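Local coordinates for CBIX (Paracoccus pantotrophus, PDB 4CCS), which probably catalyses the last step of siroheme biosynthesis in denitrifying bacteria, the insertion of ferrous iron into sirohydrochlorin, as a chelatase of the CbiX family, at residues R3-Q12 with Q36-A45; A168-P179 with Q198-V209. All coordinates share one frame; numbering follows the deposited sequence. Where two conformers were deposited one is given.

Interaction 1 of 2, residues R3-Q12 with Q36-A45; sequences RNVLIVAHGQ and QACVRGATLA. With EDO (1,2-ethanediol), chain D.
I7 and V39 lie on the same face of two neighbouring parallel strands, 4-9 and 38-43, and cross at a slant, I7 CG1 3.9 Å from V39 CG1. I7 CG1 stands beside its own backbone N (chi1 -51°), which brings it against V39 CG1; helix 215-226 covers I7 and helix 16-30 covers V39. The other face carries L6, whose CD1 leans across to A42 CB at 3.9 Å, and V8, whose CG1 meets L44 CG at 3.7 Å, the two side chains roughly perpendicular. Beneath them the backbones are joined by alternating bonds from C38 N to R3 O at one end to L44 N to A9 O at the other; I7 N to R40 O, 2.9 Å, is nearly straight at 173°. This is the first beta-alpha-beta unit of the chain, with helix 16-30 as the crossover. At the carboxyl end of strand 38-43, T43 OG1 accepts from A45 N in an ST turn and donates to a water that in turn donates to H10 O. H10 stacks on F63, and its ND1 is hydrogen-bonded to O2 of an ethanediol (2.8 Å), probably from the crystallisation liquor, in the plane of the ring; G11 N donates to the same O2 at 2.9 Å. The apolar middle thus gives way to a polar carboxyl end, where a histidine nitrogen and a backbone N-H converge on one hydroxyl, an arrangement that would probably accept other small hydroxyl groups.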
loop_
_atom_site.group_PDB
_atom_site.type_symbol
_atom_site.label_atom_id
_atom_site.label_comp_id
_atom_site.label_asym_id
_atom_site.label_seq_id
_atom_site.Cartn_x
_atom_site.Cartn_y
_atom_site.Cartn_z
ATOM N N ARG A 3 -7.930 -20.986 8.018
ATOM C CA ARG A 3 -8.264 -21.524 6.702
ATOM C C ARG A 3 -8.903 -20.457 5.794
ATOM O O ARG A 3 -8.407 -20.242 4.707
ATOM C CB ARG A 3 -9.117 -22.803 6.821
ATOM C CG ARG A 3 -9.564 -23.399 5.486
ATOM C CD ARG A 3 -8.822 -24.673 5.121
ATOM N NE ARG A 3 -9.393 -25.302 3.927
ATOM C CZ ARG A 3 -10.414 -26.157 3.939
ATOM N NH1 ARG A 3 -10.989 -26.498 5.086
ATOM N NH2 ARG A 3 -10.867 -26.675 2.804
ATOM N N ASN A 4 -9.968 -19.786 6.228
ATOM C CA ASN A 4 -10.602 -18.747 5.402
ATOM C C ASN A 4 -9.838 -17.420 5.504
ATOM O O ASN A 4 -9.617 -16.928 6.614
ATOM C CB ASN A 4 -12.068 -18.553 5.803
ATOM C CG ASN A 4 -13.071 -19.406 5.055
ATOM O OD1 ASN A 4 -12.764 -20.077 4.061
ATOM N ND2 ASN A 4 -14.322 -19.349 5.488
ATOM N N VAL A 5 -9.407 -16.859 4.355
ATOM C CA VAL A 5 -8.677 -15.574 4.319
ATOM C C VAL A 5 -9.312 -14.599 3.321
ATOM O O VAL A 5 -9.501 -14.938 2.153
ATOM C CB VAL A 5 -7.139 -15.731 4.080
ATOM C CG1 VAL A 5 -6.424 -14.371 4.073
ATOM C CG2 VAL A 5 -6.501 -16.655 5.119
ATOM N N LEU A 6 -9.588 -13.371 3.779
ATOM C CA LEU A 6 -10.127 -12.331 2.914
ATOM C C LEU A 6 -9.161 -11.137 2.865
ATOM O O LEU A 6 -8.841 -10.572 3.906
ATOM C CB LEU A 6 -11.536 -11.934 3.412
ATOM C CG LEU A 6 -12.438 -11.087 2.500
ATOM C CD1 LEU A 6 -12.637 -11.733 1.106
ATOM C CD2 LEU A 6 -13.794 -10.874 3.158
ATOM N N ILE A 7 -8.661 -10.808 1.661
ATOM C CA ILE A 7 -7.783 -9.651 1.388
ATOM C C ILE A 7 -8.758 -8.511 1.088
ATOM O O ILE A 7 -9.540 -8.602 0.133
ATOM C CB ILE A 7 -6.823 -9.899 0.197
ATOM C CG1 ILE A 7 -6.033 -11.237 0.313
ATOM C CG2 ILE A 7 -5.887 -8.704 -0.034
ATOM C CD1 ILE A 7 -5.278 -11.564 1.584
ATOM N N VAL A 8 -8.751 -7.481 1.940
ATOM C CA VAL A 8 -9.720 -6.385 1.881
ATOM C C VAL A 8 -9.089 -5.053 1.499
ATOM O O VAL A 8 -8.154 -4.597 2.155
ATOM C CB VAL A 8 -10.515 -6.298 3.217
ATOM C CG1 VAL A 8 -11.486 -5.115 3.226
ATOM C CG2 VAL A 8 -11.266 -7.602 3.495
ATOM N N ALA A 9 -9.636 -4.417 0.462
ATOM C CA ALA A 9 -9.210 -3.085 0.048
ATOM C C ALA A 9 -10.240 -2.042 0.484
ATOM O O ALA A 9 -11.444 -2.342 0.564
ATOM C CB ALA A 9 -9.058 -3.033 -1.457
ATOM N N HIS A 10 -9.772 -0.809 0.733
ATOM C CA HIS A 10 -10.648 0.335 0.994
ATOM C C HIS A 10 -11.414 0.596 -0.300
ATOM O O HIS A 10 -10.855 0.437 -1.383
ATOM C CB HIS A 10 -9.828 1.607 1.288
ATOM C CG HIS A 10 -9.600 1.853 2.739
ATOM N ND1 HIS A 10 -10.640 1.829 3.648
ATOM C CD2 HIS A 10 -8.451 2.126 3.393
ATOM C CE1 HIS A 10 -10.086 2.058 4.828
ATOM N NE2 HIS A 10 -8.772 2.251 4.718
ATOM N N GLY A 11 -12.679 1.007 -0.216
ATOM C CA GLY A 11 -13.353 1.305 -1.480
ATOM C C GLY A 11 -12.958 2.704 -1.969
ATOM O O GLY A 11 -12.431 3.516 -1.197
ATOM N N GLN A 12 -13.201 2.975 -3.250
ATOM C CA GLN A 12 -12.951 4.288 -3.849
ATOM C C GLN A 12 -14.203 4.668 -4.649
ATOM O O GLN A 12 -14.984 3.765 -4.962
ATOM C CB GLN A 12 -11.702 4.250 -4.758
ATOM C CG GLN A 12 -10.385 4.121 -3.972
ATOM C CD GLN A 12 -10.045 5.389 -3.230
ATOM O OE1 GLN A 12 -9.587 6.360 -3.817
ATOM N NE2 GLN A 12 -10.359 5.460 -1.945
ATOM N N GLN A 36 -2.620 -24.076 2.575
ATOM C CA GLN A 36 -3.384 -24.406 3.782
ATOM C C GLN A 36 -4.608 -23.483 4.017
ATOM O O GLN A 36 -5.354 -23.683 4.976
ATOM C CB GLN A 36 -2.466 -24.456 5.025
ATOM C CG GLN A 36 -1.759 -23.135 5.363
ATOM C CD GLN A 36 -0.383 -22.982 4.738
ATOM O OE1 GLN A 36 -0.219 -22.972 3.511
ATOM N NE2 GLN A 36 0.636 -22.777 5.566
ATOM N N ALA A 37 -4.820 -22.495 3.139
ATOM C CA ALA A 37 -5.935 -21.559 3.270
ATOM C C ALA A 37 -6.712 -21.329 1.970
ATOM O O ALA A 37 -6.181 -21.565 0.886
ATOM C CB ALA A 37 -5.414 -20.221 3.797
ATOM N N CYS A 38 -7.968 -20.852 2.104
ATOM C CA CYS A 38 -8.860 -20.484 0.999
ATOM C C CYS A 38 -8.810 -18.953 0.957
ATOM O O CYS A 38 -9.412 -18.318 1.824
ATOM C CB CYS A 38 -10.279 -20.977 1.272
ATOM S SG CYS A 38 -10.411 -22.764 1.546
ATOM N N VAL A 39 -8.072 -18.379 0.012
ATOM C CA VAL A 39 -7.855 -16.931 -0.118
ATOM C C VAL A 39 -8.754 -16.295 -1.162
ATOM O O VAL A 39 -8.741 -16.706 -2.317
ATOM C CB VAL A 39 -6.357 -16.622 -0.411
ATOM C CG1 VAL A 39 -6.068 -15.114 -0.328
ATOM C CG2 VAL A 39 -5.437 -17.400 0.533
ATOM N N ARG A 40 -9.503 -15.256 -0.755
ATOM C CA ARG A 40 -10.381 -14.511 -1.665
ATOM C C ARG A 40 -10.150 -13.009 -1.469
ATOM O O ARG A 40 -9.553 -12.615 -0.462
ATOM C CB ARG A 40 -11.860 -14.881 -1.439
ATOM C CG ARG A 40 -12.217 -16.328 -1.818
ATOM C CD ARG A 40 -12.095 -16.602 -3.315
ATOM N NE ARG A 40 -12.520 -17.958 -3.674
ATOM C CZ ARG A 40 -11.729 -19.027 -3.684
ATOM N NH1 ARG A 40 -10.448 -18.921 -3.347
ATOM N NH2 ARG A 40 -12.209 -20.209 -4.034
ATOM N N GLY A 41 -10.572 -12.185 -2.441
ATOM C CA GLY A 41 -10.391 -10.736 -2.359
ATOM C C GLY A 41 -11.726 -9.986 -2.331
ATOM O O GLY A 41 -12.736 -10.469 -2.860
ATOM N N ALA A 42 -11.723 -8.801 -1.707
ATOM C CA ALA A 42 -12.910 -7.948 -1.615
ATOM C C ALA A 42 -12.552 -6.475 -1.520
ATOM O O ALA A 42 -11.543 -6.104 -0.911
ATOM C CB ALA A 42 -13.746 -8.343 -0.394
ATOM N N THR A 43 -13.407 -5.631 -2.105
ATOM C CA THR A 43 -13.290 -4.183 -1.977
ATOM C C THR A 43 -14.477 -3.722 -1.169
ATOM O O THR A 43 -15.600 -4.170 -1.426
ATOM C CB THR A 43 -13.194 -3.444 -3.318
ATOM O OG1 THR A 43 -13.199 -2.043 -3.010
ATOM C CG2 THR A 43 -14.354 -3.766 -4.275
ATOM N N LEU A 44 -14.240 -2.813 -0.212
ATOM C CA LEU A 44 -15.313 -2.255 0.605
ATOM C C LEU A 44 -16.260 -1.360 -0.223
ATOM O O LEU A 44 -17.309 -0.962 0.289
ATOM C CB LEU A 44 -14.761 -1.543 1.857
ATOM C CG LEU A 44 -14.010 -2.452 2.856
ATOM C CD1 LEU A 44 -13.431 -1.647 3.995
ATOM C CD2 LEU A 44 -14.905 -3.587 3.386
ATOM N N ALA A 45 -15.923 -1.091 -1.517
ATOM C CA ALA A 45 -16.826 -0.318 -2.409
ATOM C C ALA A 45 -17.992 -1.223 -2.872
ATOM O O ALA A 45 -19.007 -0.725 -3.359
ATOM C CB ALA A 45 -16.063 0.211 -3.626
HETATM C C1 EDO D . -14.708 3.206 1.589
HETATM O O1 EDO D . -15.349 2.110 0.933
HETATM C C2 EDO D . -14.077 2.717 2.886
HETATM O O2 EDO D . -13.189 1.649 2.587
HETATM O O HOH W 1 -11.126 -0.663 -4.060
#

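Interaction 2 of 2, residues A168-P179 with Q198-V209; sequences ARDLPERAICLP and QAGFQGLVLPPV
The ring of F201 packs against segment 168-179, its CE1 3.8 Å from A175 CB and its CE2 3.9 Å from C177 CB. With CG anti to the backbone N (chi1 -173°), the ring reaches across to strand 175-179; L171 CD1 and A168 O meet its edge, and G203 N lies over the centre of one face. Replacing this ring by an alanine would probably open a gap beside A168, L171, A175 and C177 and take away the aromatic face under G203 N. Close by, A168 CB and A199 CB touch at 3.6 Å, just before G200 ends helix 192-199 in a Schellman motif. The chain then enters strand 204-205, an edge of the second parallel sheet: C177 N donates to L204 O at 2.8 Å and L206 N to C177 O, both nearly straight, completing a beta-alpha-beta link through helices 184-189 and 192-199. The side chains of I176 and L206 cross at a slant, I176 CG2 3.7 Å from L206 CD1, on a side covered in part by helix 98-113. Solvent takes over around Q202. Its OE1 accepts from a water that donates weakly to E173 OE1 as well, its NE2 gives to another held by L171 O, and its side chain runs at about a right angle to that of E173. Farther along this polar rim, R169 NH2 reaches Q198 O at 3.2 Å from above the carbonyl plane, with the bond bent to 140°.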
loop_
_atom_site.group_PDB
_atom_site.type_symbol
_atom_site.label_atom_id
_atom_site.label_comp_id
_atom_site.label_asym_id
_atom_site.label_seq_id
_atom_site.Cartn_x
_atom_site.Cartn_y
_atom_site.Cartn_z
ATOM N N ALA A 168 8.322 17.674 -3.949
ATOM C CA ALA A 168 8.929 17.286 -5.221
ATOM C C ALA A 168 9.578 18.455 -5.962
ATOM O O ALA A 168 10.197 18.233 -6.993
ATOM C CB ALA A 168 7.886 16.622 -6.117
ATOM N N ARG A 169 9.430 19.686 -5.464
ATOM C CA ARG A 169 9.988 20.876 -6.120
ATOM C C ARG A 169 11.502 21.012 -5.838
ATOM O O ARG A 169 11.974 20.579 -4.790
ATOM C CB ARG A 169 9.198 22.145 -5.700
ATOM C CG ARG A 169 9.503 23.392 -6.549
ATOM C CD ARG A 169 8.574 24.549 -6.248
ATOM N NE ARG A 169 7.294 24.406 -6.944
ATOM C CZ ARG A 169 6.129 24.201 -6.339
ATOM N NH1 ARG A 169 6.062 24.138 -5.014
ATOM N NH2 ARG A 169 5.018 24.073 -7.052
ATOM N N ASP A 170 12.257 21.563 -6.806
ATOM C CA ASP A 170 13.706 21.814 -6.729
ATOM C C ASP A 170 14.557 20.547 -6.456
ATOM O O ASP A 170 15.596 20.622 -5.793
ATOM C CB ASP A 170 14.016 22.942 -5.714
ATOM C CG ASP A 170 13.285 24.229 -6.025
ATOM O OD1 ASP A 170 13.340 24.674 -7.190
ATOM O OD2 ASP A 170 12.621 24.769 -5.113
ATOM N N LEU A 171 14.143 19.397 -7.013
ATOM C CA LEU A 171 14.920 18.162 -6.908
ATOM C C LEU A 171 15.705 18.012 -8.216
ATOM O O LEU A 171 15.289 18.600 -9.217
ATOM C CB LEU A 171 14.024 16.925 -6.658
ATOM C CG LEU A 171 13.246 16.883 -5.329
ATOM C CD1 LEU A 171 12.438 15.593 -5.209
ATOM C CD2 LEU A 171 14.174 16.989 -4.134
ATOM N N PRO A 172 16.828 17.247 -8.231
ATOM C CA PRO A 172 17.584 17.092 -9.481
ATOM C C PRO A 172 16.905 16.136 -10.467
ATOM O O PRO A 172 15.887 15.515 -10.148
ATOM C CB PRO A 172 18.935 16.539 -9.009
ATOM C CG PRO A 172 18.651 15.898 -7.710
ATOM C CD PRO A 172 17.610 16.757 -7.079
ATOM N N GLU A 173 17.483 16.011 -11.666
ATOM C CA GLU A 173 17.009 15.101 -12.705
ATOM C C GLU A 173 17.132 13.639 -12.233
ATOM O O GLU A 173 16.259 12.822 -12.533
ATOM C CB GLU A 173 17.847 15.291 -13.966
ATOM C CG GLU A 173 17.089 15.940 -15.102
ATOM C CD GLU A 173 17.785 15.726 -16.428
ATOM O OE1 GLU A 173 18.817 16.395 -16.668
ATOM O OE2 GLU A 173 17.346 14.836 -17.193
ATOM N N ARG A 174 18.221 13.322 -11.491
ATOM C CA ARG A 174 18.469 11.978 -10.958
ATOM C C ARG A 174 17.740 11.844 -9.649
ATOM O O ARG A 174 18.293 12.059 -8.561
ATOM C CB ARG A 174 19.975 11.677 -10.822
ATOM C CG ARG A 174 20.631 11.360 -12.144
ATOM C CD ARG A 174 22.115 11.149 -11.978
ATOM N NE ARG A 174 22.735 10.782 -13.251
ATOM C CZ ARG A 174 23.890 10.140 -13.363
ATOM N NH1 ARG A 174 24.576 9.800 -12.276
ATOM N NH2 ARG A 174 24.371 9.831 -14.558
ATOM N N ALA A 175 16.444 11.579 -9.777
ATOM C CA ALA A 175 15.513 11.427 -8.673
ATOM C C ALA A 175 14.479 10.383 -9.037
ATOM O O ALA A 175 14.124 10.233 -10.210
ATOM C CB ALA A 175 14.832 12.761 -8.366
ATOM N N ILE A 176 14.019 9.627 -8.034
ATOM C CA ILE A 176 13.019 8.579 -8.225
ATOM C C ILE A 176 11.921 8.800 -7.201
ATOM O O ILE A 176 12.203 8.906 -6.000
ATOM C CB ILE A 176 13.614 7.140 -8.079
ATOM C CG1 ILE A 176 14.662 6.812 -9.159
ATOM C CG2 ILE A 176 12.517 6.070 -8.054
ATOM C CD1 ILE A 176 15.587 5.649 -8.829
ATOM N N CYS A 177 10.670 8.820 -7.680
ATOM C CA CYS A 177 9.494 8.892 -6.834
ATOM C C CYS A 177 8.773 7.527 -6.816
ATOM O O CYS A 177 8.369 7.003 -7.864
ATOM C CB CYS A 177 8.553 10.010 -7.283
ATOM S SG CYS A 177 7.024 10.097 -6.321
ATOM N N LEU A 178 8.612 6.962 -5.617
ATOM C CA LEU A 178 7.879 5.720 -5.397
ATOM C C LEU A 178 6.534 6.048 -4.711
ATOM O O LEU A 178 6.545 6.554 -3.575
ATOM C CB LEU A 178 8.700 4.751 -4.523
ATOM C CG LEU A 178 7.994 3.434 -4.146
ATOM C CD1 LEU A 178 7.602 2.600 -5.416
ATOM C CD2 LEU A 178 8.863 2.621 -3.208
ATOM N N PRO A 179 5.385 5.751 -5.368
ATOM C CA PRO A 179 4.071 5.994 -4.744
ATOM C C PRO A 179 3.783 4.880 -3.746
ATOM O O PRO A 179 3.684 3.703 -4.114
ATOM C CB PRO A 179 3.087 5.958 -5.925
ATOM C CG PRO A 179 3.928 6.235 -7.134
ATOM C CD PRO A 179 5.241 5.547 -6.822
ATOM N N GLN A 198 2.894 20.108 -11.272
ATOM C CA GLN A 198 2.914 21.417 -10.600
ATOM C C GLN A 198 4.265 21.653 -9.927
ATOM O O GLN A 198 4.770 22.773 -9.956
ATOM C CB GLN A 198 1.791 21.525 -9.550
ATOM C CG GLN A 198 0.497 22.124 -10.097
ATOM C CD GLN A 198 -0.741 21.551 -9.435
ATOM O OE1 GLN A 198 -0.850 21.483 -8.201
ATOM N NE2 GLN A 198 -1.724 21.146 -10.236
ATOM N N ALA A 199 4.869 20.591 -9.358
ATOM C CA ALA A 199 6.180 20.697 -8.693
ATOM C C ALA A 199 7.332 20.902 -9.669
ATOM O O ALA A 199 8.400 21.348 -9.259
ATOM C CB ALA A 199 6.444 19.449 -7.852
ATOM N N GLY A 200 7.143 20.515 -10.941
ATOM C CA GLY A 200 8.186 20.571 -11.962
ATOM C C GLY A 200 9.129 19.384 -11.769
ATOM O O GLY A 200 10.324 19.495 -12.059
ATOM N N PHE A 201 8.603 18.251 -11.246
ATOM C CA PHE A 201 9.403 17.051 -10.999
ATOM C C PHE A 201 9.977 16.503 -12.314
ATOM O O PHE A 201 9.231 16.276 -13.263
ATOM C CB PHE A 201 8.594 15.989 -10.241
ATOM C CG PHE A 201 9.403 14.784 -9.813
ATOM C CD1 PHE A 201 10.401 14.901 -8.846
ATOM C CD2 PHE A 201 9.172 13.534 -10.380
ATOM C CE1 PHE A 201 11.161 13.787 -8.461
ATOM C CE2 PHE A 201 9.921 12.416 -9.980
ATOM C CZ PHE A 201 10.912 12.554 -9.031
ATOM N N GLN A 202 11.300 16.343 -12.372
ATOM C CA GLN A 202 12.021 15.894 -13.574
ATOM C C GLN A 202 12.445 14.433 -13.520
ATOM O O GLN A 202 12.955 13.914 -14.519
ATOM C CB GLN A 202 13.302 16.732 -13.766
ATOM C CG GLN A 202 13.109 18.239 -13.790
ATOM C CD GLN A 202 14.444 18.956 -13.757
ATOM O OE1 GLN A 202 15.232 18.876 -14.705
ATOM N NE2 GLN A 202 14.744 19.667 -12.667
ATOM N N GLY A 203 12.300 13.787 -12.359
ATOM C CA GLY A 203 12.775 12.413 -12.198
ATOM C C GLY A 203 11.803 11.343 -12.678
ATOM O O GLY A 203 10.807 11.627 -13.357
ATOM N N LEU A 204 12.119 10.100 -12.320
ATOM C CA LEU A 204 11.358 8.923 -12.685
ATOM C C LEU A 204 10.252 8.675 -11.675
ATOM O O LEU A 204 10.498 8.735 -10.473
ATOM C CB LEU A 204 12.317 7.716 -12.734
ATOM C CG LEU A 204 11.718 6.361 -13.110
ATOM C CD1 LEU A 204 11.210 6.360 -14.561
ATOM C CD2 LEU A 204 12.772 5.265 -12.951
ATOM N N VAL A 205 9.042 8.405 -12.158
ATOM C CA VAL A 205 7.907 8.130 -11.277
ATOM C C VAL A 205 7.534 6.681 -11.484
ATOM O O VAL A 205 7.137 6.300 -12.584
ATOM C CB VAL A 205 6.702 9.082 -11.514
ATOM C CG1 VAL A 205 5.623 8.854 -10.449
ATOM C CG2 VAL A 205 7.155 10.545 -11.518
ATOM N N LEU A 206 7.661 5.875 -10.433
ATOM C CA LEU A 206 7.390 4.444 -10.513
ATOM C C LEU A 206 5.905 4.110 -10.359
ATOM O O LEU A 206 5.160 4.936 -9.832
ATOM C CB LEU A 206 8.215 3.692 -9.430
ATOM C CG LEU A 206 9.749 3.863 -9.466
ATOM C CD1 LEU A 206 10.403 3.015 -8.367
ATOM C CD2 LEU A 206 10.324 3.446 -10.837
ATOM N N PRO A 207 5.480 2.875 -10.756
ATOM C CA PRO A 207 4.111 2.424 -10.495
ATOM C C PRO A 207 3.943 2.316 -8.945
ATOM O O PRO A 207 4.968 2.197 -8.249
ATOM C CB PRO A 207 4.079 1.020 -11.134
ATOM C CG PRO A 207 5.075 1.072 -12.202
ATOM C CD PRO A 207 6.172 1.953 -11.688
ATOM N N PRO A 208 2.679 2.363 -8.405
ATOM C CA PRO A 208 2.461 2.239 -6.957
ATOM C C PRO A 208 2.984 0.889 -6.452
ATOM O O PRO A 208 2.959 -0.107 -7.198
ATOM C CB PRO A 208 0.939 2.384 -6.800
ATOM C CG PRO A 208 0.391 1.944 -8.105
ATOM C CD PRO A 208 1.390 2.411 -9.133
ATOM N N VAL A 209 3.549 0.884 -5.231
ATOM C CA VAL A 209 4.174 -0.302 -4.617
ATOM C C VAL A 209 3.228 -1.526 -4.566
ATOM O O VAL A 209 3.707 -2.642 -4.756
ATOM C CB VAL A 209 4.811 0.032 -3.233
ATOM C CG1 VAL A 209 3.752 0.359 -2.163
ATOM C CG2 VAL A 209 5.754 -1.080 -2.766
HETATM O O HOH W 2 11.093 21.760 -9.622
HETATM O O HOH W 3 14.070 20.906 -10.052
HETATM O O HOH W 4 13.073 16.619 -10.221
HETATM O O HOH W 5 17.470 19.010 -16.187
HETATM O O HOH W 6 15.402 12.121 -15.020
#

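Interactions 1 and 2 lie on opposite sides of the chain's centre, about 32 Å apart between centres and about 12 Å at their nearest atoms. Each joins an outermost strand to its neighbour in one of two four-stranded parallel sheets with the same strand order, but at non-equivalent places: 3-12 with 36-45 pairs the first two strands of its sheet, 168-179 with 198-209 the last two. In interaction 1 V5 to A9 are buried and R3, Q36 and R40 exposed; long regular pairing carries aliphatic contacts on both faces, with N4 and R40 on one. In interaction 2 A175 to P179 are buried, while exposed R169, E173 and Q202 lie in loops; pairing is short, and an aromatic ring and bridging waters supply much of the rest.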